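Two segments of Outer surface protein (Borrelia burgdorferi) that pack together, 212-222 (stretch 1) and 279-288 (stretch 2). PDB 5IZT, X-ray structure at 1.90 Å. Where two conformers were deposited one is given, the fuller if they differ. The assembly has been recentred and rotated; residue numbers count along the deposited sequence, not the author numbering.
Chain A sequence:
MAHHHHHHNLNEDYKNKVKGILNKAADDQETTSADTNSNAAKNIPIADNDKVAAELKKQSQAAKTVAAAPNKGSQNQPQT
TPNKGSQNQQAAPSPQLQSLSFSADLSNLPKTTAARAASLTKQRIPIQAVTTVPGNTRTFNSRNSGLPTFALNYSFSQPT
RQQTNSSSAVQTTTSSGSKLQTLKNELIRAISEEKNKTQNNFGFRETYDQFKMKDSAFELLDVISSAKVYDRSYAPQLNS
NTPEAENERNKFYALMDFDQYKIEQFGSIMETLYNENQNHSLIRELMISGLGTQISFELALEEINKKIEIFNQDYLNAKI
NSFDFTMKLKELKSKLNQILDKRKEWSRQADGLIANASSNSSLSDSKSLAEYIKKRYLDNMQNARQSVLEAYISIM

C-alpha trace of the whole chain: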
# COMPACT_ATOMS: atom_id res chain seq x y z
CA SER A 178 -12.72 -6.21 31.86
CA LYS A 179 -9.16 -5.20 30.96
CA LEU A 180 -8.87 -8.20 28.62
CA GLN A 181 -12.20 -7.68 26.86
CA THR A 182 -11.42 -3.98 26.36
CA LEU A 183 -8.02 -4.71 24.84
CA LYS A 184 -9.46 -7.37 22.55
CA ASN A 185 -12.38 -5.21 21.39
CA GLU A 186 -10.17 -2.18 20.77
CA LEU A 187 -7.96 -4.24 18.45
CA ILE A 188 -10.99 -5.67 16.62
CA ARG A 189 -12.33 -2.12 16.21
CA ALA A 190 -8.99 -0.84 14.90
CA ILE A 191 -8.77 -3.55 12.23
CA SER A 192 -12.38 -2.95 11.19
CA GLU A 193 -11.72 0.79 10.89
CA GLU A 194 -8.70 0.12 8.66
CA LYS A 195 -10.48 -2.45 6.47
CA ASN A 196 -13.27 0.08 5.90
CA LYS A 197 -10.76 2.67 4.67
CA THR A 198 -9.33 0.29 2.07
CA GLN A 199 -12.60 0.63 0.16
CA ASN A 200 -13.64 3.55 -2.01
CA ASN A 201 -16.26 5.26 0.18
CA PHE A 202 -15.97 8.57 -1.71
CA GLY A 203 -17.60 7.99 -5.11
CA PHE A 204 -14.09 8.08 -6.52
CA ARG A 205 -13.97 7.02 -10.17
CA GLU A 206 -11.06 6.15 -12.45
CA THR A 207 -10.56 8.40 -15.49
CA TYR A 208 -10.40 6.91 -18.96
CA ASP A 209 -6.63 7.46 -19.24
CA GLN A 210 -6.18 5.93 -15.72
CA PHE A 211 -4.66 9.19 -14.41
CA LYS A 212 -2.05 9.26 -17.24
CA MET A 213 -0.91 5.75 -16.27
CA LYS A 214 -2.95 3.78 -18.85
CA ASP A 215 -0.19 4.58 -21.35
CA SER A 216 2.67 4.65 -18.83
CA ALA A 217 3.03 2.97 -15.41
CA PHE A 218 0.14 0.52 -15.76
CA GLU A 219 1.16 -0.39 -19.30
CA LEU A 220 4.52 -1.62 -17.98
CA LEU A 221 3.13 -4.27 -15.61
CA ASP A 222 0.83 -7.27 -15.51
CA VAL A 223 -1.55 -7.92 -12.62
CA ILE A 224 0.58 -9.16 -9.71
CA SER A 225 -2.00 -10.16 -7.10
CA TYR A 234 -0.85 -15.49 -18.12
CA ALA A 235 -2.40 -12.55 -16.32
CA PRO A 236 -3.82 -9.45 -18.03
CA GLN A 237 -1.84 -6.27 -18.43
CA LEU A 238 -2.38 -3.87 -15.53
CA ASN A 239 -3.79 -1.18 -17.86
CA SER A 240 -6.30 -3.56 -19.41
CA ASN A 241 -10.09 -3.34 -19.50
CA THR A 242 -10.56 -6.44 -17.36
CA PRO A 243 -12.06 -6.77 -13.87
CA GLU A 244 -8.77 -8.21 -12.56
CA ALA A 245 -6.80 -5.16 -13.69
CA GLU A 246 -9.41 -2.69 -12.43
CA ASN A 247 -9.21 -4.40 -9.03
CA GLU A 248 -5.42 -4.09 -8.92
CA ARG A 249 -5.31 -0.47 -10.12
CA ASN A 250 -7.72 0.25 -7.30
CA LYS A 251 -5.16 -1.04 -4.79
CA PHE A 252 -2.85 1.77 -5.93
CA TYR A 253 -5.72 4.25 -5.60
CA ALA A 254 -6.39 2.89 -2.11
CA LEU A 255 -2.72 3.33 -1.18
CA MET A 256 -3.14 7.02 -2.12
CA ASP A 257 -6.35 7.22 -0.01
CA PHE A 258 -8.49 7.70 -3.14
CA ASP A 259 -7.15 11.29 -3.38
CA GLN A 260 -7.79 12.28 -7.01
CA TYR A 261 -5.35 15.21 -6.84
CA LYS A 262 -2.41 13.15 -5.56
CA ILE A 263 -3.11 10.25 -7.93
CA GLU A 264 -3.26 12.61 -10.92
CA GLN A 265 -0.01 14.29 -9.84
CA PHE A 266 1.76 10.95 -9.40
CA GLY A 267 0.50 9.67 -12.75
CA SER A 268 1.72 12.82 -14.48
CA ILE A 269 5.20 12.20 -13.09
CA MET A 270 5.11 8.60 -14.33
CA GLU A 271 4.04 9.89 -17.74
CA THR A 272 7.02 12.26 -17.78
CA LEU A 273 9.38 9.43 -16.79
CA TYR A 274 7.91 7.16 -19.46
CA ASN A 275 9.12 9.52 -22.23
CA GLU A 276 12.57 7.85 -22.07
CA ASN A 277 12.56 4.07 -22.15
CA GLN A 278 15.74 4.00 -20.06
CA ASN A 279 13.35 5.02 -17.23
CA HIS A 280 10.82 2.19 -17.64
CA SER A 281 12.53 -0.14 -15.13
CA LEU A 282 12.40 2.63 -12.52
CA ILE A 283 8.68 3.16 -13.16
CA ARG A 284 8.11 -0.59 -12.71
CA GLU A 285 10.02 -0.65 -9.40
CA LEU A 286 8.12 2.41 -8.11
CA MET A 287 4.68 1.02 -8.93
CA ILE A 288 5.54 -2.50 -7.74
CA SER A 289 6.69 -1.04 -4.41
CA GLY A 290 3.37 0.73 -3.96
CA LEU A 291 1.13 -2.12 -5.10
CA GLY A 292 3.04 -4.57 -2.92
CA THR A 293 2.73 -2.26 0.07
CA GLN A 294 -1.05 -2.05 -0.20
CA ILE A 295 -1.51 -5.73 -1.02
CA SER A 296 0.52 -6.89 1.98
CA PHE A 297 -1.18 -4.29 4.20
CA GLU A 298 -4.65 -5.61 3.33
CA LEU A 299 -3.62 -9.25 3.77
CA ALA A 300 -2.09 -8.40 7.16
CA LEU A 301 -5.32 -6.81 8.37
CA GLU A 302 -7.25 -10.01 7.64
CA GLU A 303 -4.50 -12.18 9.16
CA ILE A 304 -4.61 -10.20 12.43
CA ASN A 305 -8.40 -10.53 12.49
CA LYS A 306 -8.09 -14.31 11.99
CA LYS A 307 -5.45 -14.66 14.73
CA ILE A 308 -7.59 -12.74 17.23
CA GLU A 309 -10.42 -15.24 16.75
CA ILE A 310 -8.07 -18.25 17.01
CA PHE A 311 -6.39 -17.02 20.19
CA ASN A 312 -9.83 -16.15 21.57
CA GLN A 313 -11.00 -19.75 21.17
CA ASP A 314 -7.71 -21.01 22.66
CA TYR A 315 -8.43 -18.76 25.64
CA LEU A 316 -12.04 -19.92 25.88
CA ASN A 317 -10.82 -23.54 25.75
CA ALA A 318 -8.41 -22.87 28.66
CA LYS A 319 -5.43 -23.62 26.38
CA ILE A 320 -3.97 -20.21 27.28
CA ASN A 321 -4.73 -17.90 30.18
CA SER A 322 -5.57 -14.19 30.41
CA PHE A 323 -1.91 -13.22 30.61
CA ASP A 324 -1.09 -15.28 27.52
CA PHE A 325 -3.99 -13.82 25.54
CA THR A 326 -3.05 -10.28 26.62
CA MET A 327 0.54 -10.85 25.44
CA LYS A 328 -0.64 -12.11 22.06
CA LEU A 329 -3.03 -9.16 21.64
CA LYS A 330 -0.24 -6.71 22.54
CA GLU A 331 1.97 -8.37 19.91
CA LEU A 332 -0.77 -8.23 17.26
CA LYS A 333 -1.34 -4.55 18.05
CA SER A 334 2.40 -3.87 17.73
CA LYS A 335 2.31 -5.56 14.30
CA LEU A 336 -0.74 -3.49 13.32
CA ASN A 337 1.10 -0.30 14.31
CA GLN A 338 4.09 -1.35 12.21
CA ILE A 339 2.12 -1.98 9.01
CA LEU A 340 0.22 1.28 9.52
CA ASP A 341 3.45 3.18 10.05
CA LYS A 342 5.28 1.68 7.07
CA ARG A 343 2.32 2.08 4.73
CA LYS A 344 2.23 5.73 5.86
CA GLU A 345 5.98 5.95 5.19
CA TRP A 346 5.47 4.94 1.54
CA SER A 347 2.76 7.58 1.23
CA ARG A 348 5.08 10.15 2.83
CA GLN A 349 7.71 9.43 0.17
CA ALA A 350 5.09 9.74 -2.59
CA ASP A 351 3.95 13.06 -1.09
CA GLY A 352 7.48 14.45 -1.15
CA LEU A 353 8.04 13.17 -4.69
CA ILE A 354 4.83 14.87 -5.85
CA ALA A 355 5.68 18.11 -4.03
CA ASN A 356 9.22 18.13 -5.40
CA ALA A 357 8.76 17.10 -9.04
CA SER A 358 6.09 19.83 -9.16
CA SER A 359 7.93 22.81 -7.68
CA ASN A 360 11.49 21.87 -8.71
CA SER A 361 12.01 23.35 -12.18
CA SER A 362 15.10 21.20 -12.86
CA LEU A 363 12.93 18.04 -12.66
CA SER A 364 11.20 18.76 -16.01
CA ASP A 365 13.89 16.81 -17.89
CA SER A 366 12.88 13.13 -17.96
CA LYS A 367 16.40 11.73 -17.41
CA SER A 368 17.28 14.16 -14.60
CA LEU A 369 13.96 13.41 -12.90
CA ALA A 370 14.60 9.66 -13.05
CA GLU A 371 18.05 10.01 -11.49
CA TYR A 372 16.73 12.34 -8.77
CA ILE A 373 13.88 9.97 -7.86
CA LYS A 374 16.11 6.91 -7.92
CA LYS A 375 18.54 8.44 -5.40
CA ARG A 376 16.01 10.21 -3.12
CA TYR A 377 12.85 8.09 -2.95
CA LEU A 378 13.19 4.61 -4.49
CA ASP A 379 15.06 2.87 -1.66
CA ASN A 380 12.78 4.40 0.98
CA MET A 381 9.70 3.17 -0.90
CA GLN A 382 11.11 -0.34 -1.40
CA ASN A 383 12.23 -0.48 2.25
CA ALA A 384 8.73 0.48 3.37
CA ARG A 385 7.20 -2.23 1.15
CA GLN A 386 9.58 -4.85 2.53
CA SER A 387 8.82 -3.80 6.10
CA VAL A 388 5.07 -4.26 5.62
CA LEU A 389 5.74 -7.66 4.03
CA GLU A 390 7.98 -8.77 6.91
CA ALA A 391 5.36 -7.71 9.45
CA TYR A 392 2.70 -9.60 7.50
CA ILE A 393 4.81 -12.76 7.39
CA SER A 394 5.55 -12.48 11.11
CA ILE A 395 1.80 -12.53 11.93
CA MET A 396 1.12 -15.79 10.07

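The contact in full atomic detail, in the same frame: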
# COMPACT_ATOMS: atom_id res chain seq x y z
N LYS A 212 -3.24 9.21 -16.38
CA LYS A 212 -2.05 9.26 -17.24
C LYS A 212 -1.19 8.01 -17.10
O LYS A 212 -0.06 7.98 -17.61
CB LYS A 212 -1.19 10.51 -16.99
CG LYS A 212 -1.99 11.83 -16.98
CD LYS A 212 -2.31 12.32 -18.36
CE LYS A 212 -3.20 13.58 -18.30
NZ LYS A 212 -4.56 13.29 -17.73
N MET A 213 -1.68 6.98 -16.41
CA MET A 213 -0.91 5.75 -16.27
C MET A 213 -1.40 4.62 -17.18
O MET A 213 -0.70 3.59 -17.28
CB MET A 213 -0.92 5.31 -14.80
CG MET A 213 -0.06 6.29 -13.96
SD MET A 213 0.02 5.88 -12.21
CE MET A 213 -1.65 6.40 -11.73
N LYS A 214 -2.53 4.79 -17.87
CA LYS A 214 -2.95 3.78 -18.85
C LYS A 214 -1.86 3.56 -19.89
O LYS A 214 -1.58 2.42 -20.28
CB LYS A 214 -4.24 4.19 -19.56
CG LYS A 214 -4.71 3.15 -20.61
CD LYS A 214 -6.06 3.52 -21.22
CE LYS A 214 -5.96 4.60 -22.31
NZ LYS A 214 -5.27 4.13 -23.55
N ASP A 215 -1.24 4.65 -20.35
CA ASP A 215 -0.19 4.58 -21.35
C ASP A 215 1.19 4.78 -20.76
O ASP A 215 2.13 5.11 -21.50
CB ASP A 215 -0.43 5.61 -22.46
CG ASP A 215 -1.72 5.37 -23.22
OD1 ASP A 215 -2.15 4.20 -23.30
OD2 ASP A 215 -2.27 6.33 -23.79
N SER A 216 1.35 4.60 -19.44
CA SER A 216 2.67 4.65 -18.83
C SER A 216 2.82 3.58 -17.76
O SER A 216 3.09 2.42 -18.11
CB SER A 216 2.99 6.06 -18.28
OG SER A 216 2.22 6.44 -17.16
N ALA A 217 2.66 3.91 -16.48
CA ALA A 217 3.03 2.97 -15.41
C ALA A 217 2.24 1.67 -15.50
O ALA A 217 2.79 0.58 -15.29
CB ALA A 217 2.84 3.63 -14.05
N PHE A 218 0.93 1.75 -15.72
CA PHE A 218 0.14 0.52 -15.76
C PHE A 218 0.40 -0.28 -17.03
O PHE A 218 0.17 -1.49 -17.05
CB PHE A 218 -1.35 0.84 -15.63
CG PHE A 218 -1.72 1.44 -14.29
CD1 PHE A 218 -1.06 1.04 -13.13
CD2 PHE A 218 -2.74 2.38 -14.19
CE1 PHE A 218 -1.41 1.58 -11.88
CE2 PHE A 218 -3.10 2.93 -12.95
CZ PHE A 218 -2.44 2.51 -11.79
N GLU A 219 0.84 0.37 -18.10
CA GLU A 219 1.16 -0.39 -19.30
C GLU A 219 2.37 -1.29 -19.09
O GLU A 219 2.50 -2.32 -19.77
CB GLU A 219 1.41 0.57 -20.47
CG GLU A 219 1.42 -0.12 -21.83
CD GLU A 219 1.30 0.86 -22.98
OE1 GLU A 219 1.84 1.97 -22.85
OE2 GLU A 219 0.66 0.52 -24.00
N LEU A 220 3.25 -0.93 -18.16
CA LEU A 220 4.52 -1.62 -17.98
C LEU A 220 4.43 -2.87 -17.11
O LEU A 220 5.44 -3.54 -16.91
CB LEU A 220 5.55 -0.66 -17.37
CG LEU A 220 5.95 0.47 -18.33
CD1 LEU A 220 6.79 1.48 -17.55
CD2 LEU A 220 6.72 -0.12 -19.49
N LEU A 221 3.26 -3.16 -16.55
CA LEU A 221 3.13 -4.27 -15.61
C LEU A 221 1.93 -5.14 -15.97
O LEU A 221 0.97 -4.67 -16.60
CB LEU A 221 2.98 -3.75 -14.18
CG LEU A 221 4.15 -2.95 -13.62
CD1 LEU A 221 3.71 -2.27 -12.35
CD2 LEU A 221 5.33 -3.89 -13.35
N ASP A 222 1.99 -6.40 -15.57
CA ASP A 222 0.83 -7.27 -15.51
C ASP A 222 0.24 -7.23 -14.10
O ASP A 222 0.87 -6.76 -13.17
CB ASP A 222 1.19 -8.72 -15.84
CG ASP A 222 1.59 -8.92 -17.28
OD1 ASP A 222 1.25 -8.05 -18.12
OD2 ASP A 222 2.25 -9.95 -17.58
N ASN A 279 14.01 4.84 -18.52
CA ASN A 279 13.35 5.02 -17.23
C ASN A 279 12.27 3.99 -16.92
O ASN A 279 11.72 4.01 -15.81
CB ASN A 279 12.72 6.42 -17.14
CG ASN A 279 13.74 7.53 -17.28
OD1 ASN A 279 14.91 7.34 -16.96
ND2 ASN A 279 13.30 8.67 -17.76
N HIS A 280 11.96 3.09 -17.85
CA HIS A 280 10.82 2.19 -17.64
C HIS A 280 11.06 1.22 -16.48
O HIS A 280 10.12 0.91 -15.74
CB HIS A 280 10.51 1.45 -18.94
CG HIS A 280 9.95 2.34 -20.00
ND1 HIS A 280 9.58 1.89 -21.25
CD2 HIS A 280 9.69 3.67 -19.98
CE1 HIS A 280 9.11 2.91 -21.96
NE2 HIS A 280 9.18 4.00 -21.21
N SER A 281 12.29 0.76 -16.26
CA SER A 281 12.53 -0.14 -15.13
C SER A 281 12.30 0.57 -13.80
O SER A 281 11.81 -0.03 -12.84
CB SER A 281 13.94 -0.73 -15.19
OG SER A 281 14.13 -1.45 -16.40
N LEU A 282 12.65 1.86 -13.73
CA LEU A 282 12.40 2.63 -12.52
C LEU A 282 10.90 2.75 -12.26
O LEU A 282 10.44 2.58 -11.13
CB LEU A 282 13.02 4.03 -12.65
CG LEU A 282 12.57 5.05 -11.59
CD1 LEU A 282 12.98 4.64 -10.18
CD2 LEU A 282 13.08 6.47 -11.93
N ILE A 283 10.13 3.05 -13.30
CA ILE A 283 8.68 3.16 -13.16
C ILE A 283 8.10 1.85 -12.64
O ILE A 283 7.24 1.85 -11.75
CB ILE A 283 8.04 3.56 -14.50
CG1 ILE A 283 8.50 4.95 -14.94
CG2 ILE A 283 6.51 3.57 -14.40
CD1 ILE A 283 8.02 5.30 -16.40
N ARG A 284 8.56 0.72 -13.20
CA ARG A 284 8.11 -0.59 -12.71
C ARG A 284 8.41 -0.75 -11.22
O ARG A 284 7.53 -1.14 -10.44
CB ARG A 284 8.78 -1.72 -13.51
CG ARG A 284 8.25 -1.90 -14.93
CD ARG A 284 8.86 -3.12 -15.64
NE ARG A 284 8.29 -3.26 -16.98
CZ ARG A 284 8.97 -3.05 -18.11
NH1 ARG A 284 10.25 -2.72 -18.07
NH2 ARG A 284 8.36 -3.21 -19.28
N GLU A 285 9.66 -0.49 -10.81
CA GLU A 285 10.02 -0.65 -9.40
C GLU A 285 9.18 0.26 -8.50
O GLU A 285 8.77 -0.15 -7.41
CB GLU A 285 11.51 -0.36 -9.16
CG GLU A 285 12.50 -1.31 -9.84
CD GLU A 285 13.94 -1.10 -9.35
OE1 GLU A 285 14.63 -0.17 -9.84
OE2 GLU A 285 14.38 -1.84 -8.45
N LEU A 286 8.92 1.51 -8.93
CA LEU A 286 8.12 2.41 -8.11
C LEU A 286 6.71 1.87 -7.93
O LEU A 286 6.19 1.81 -6.80
CB LEU A 286 8.05 3.82 -8.72
CG LEU A 286 9.37 4.60 -8.73
CD1 LEU A 286 9.22 5.82 -9.63
CD2 LEU A 286 9.76 5.00 -7.32
N MET A 287 6.06 1.48 -9.03
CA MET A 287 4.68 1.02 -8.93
C MET A 287 4.60 -0.32 -8.20
O MET A 287 3.68 -0.53 -7.40
CB MET A 287 4.04 0.91 -10.32
CG MET A 287 2.59 0.43 -10.25
SD MET A 287 1.50 1.49 -9.25
CE MET A 287 1.47 3.00 -10.24
N ILE A 288 5.55 -1.22 -8.45
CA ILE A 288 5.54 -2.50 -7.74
C ILE A 288 5.68 -2.26 -6.23
O ILE A 288 5.05 -2.96 -5.42
CB ILE A 288 6.65 -3.43 -8.28
CG1 ILE A 288 6.26 -4.00 -9.64
CG2 ILE A 288 6.96 -4.56 -7.27
CD1 ILE A 288 7.39 -4.74 -10.35

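The contact is mainly apolar, with one hydrogen bond across it. Stretch 2 is helical from 280 to 288. Stretch 1 is an irregular segment that lies along one side of this helix. Together they bury 510 Å², both sides summed. The backbones come closest at Ala217 and Ile283, whose CA atoms are 6.1 Å apart.

Apolar packing centres on Met287 and Ile283. Both point toward stretch 1 and are spaced one helical turn apart. The Met287 methyl group packs against three residues of stretch 1. Its CE lies 3.8 Å from Met213 SD, 3.6 Å from Phe218 CE1 and 4.1 Å from Ala217 CB. The flexible, unbranched methionine side chain, with chi1 t and chi2 and chi3 both p, suits this reach. Phe218 directs its CA-to-CB bond away from the helix, but the ring end comes nearer. Met287 SD also lies 5.2 Å from the centroid of the Phe218 ring, in an oblique sulfur-aromatic contact.

Ala217 sits where the backbones are closest. Its small side chain permits the approach: Ala217 CB is 3.7 Å from Ile283 CG2, and Ala217 CA is also 3.7 Å from Ile283 CG2. The same methyl, Ile283 CG2, meets Leu220 CD1 at 3.8 Å.

Leu220 and Leu221 extend the apolar surface. Leu220 points toward the helix and has the largest covered area, 111 Å². Its CD1 lies 3.8 Å from His280 O, and its CD2 lies 3.9 Å from His280 ND1. Leu221 starts sideways, but its end turns in. Leu221 CD1 is 3.6 Å from Met287 CG, and Leu221 CD2 is 3.7 Å from Ile288 CD1. Leu221 CD2 also packs 3.9 Å from Arg284 CG, part of the aliphatic portion of the arginine.

The polar link is Arg284 NE to Leu220 O, a hydrogen bond of 2.9 Å with an N-H...acceptor angle of 163°. It is short and nearly straight. The extended arginine, with chi2 and chi3 both t, carries its guanidinium to the backbone carbonyl. Leu220 CD2 lies over one face of that group, 3.5 Å from Arg284 NH2. Arginine thus serves both as a donor and as a flat surface for packing.

Bonds within stretch 1 help shape the segment. A type I turn runs from Met213 to Ser216. Met213 O accepts from Ser216 N at 3.1 Å and from Phe218 N at 2.9 Å. Ser216 OG donates to Lys212 O at 2.8 Å, a bond that suits a buried serine.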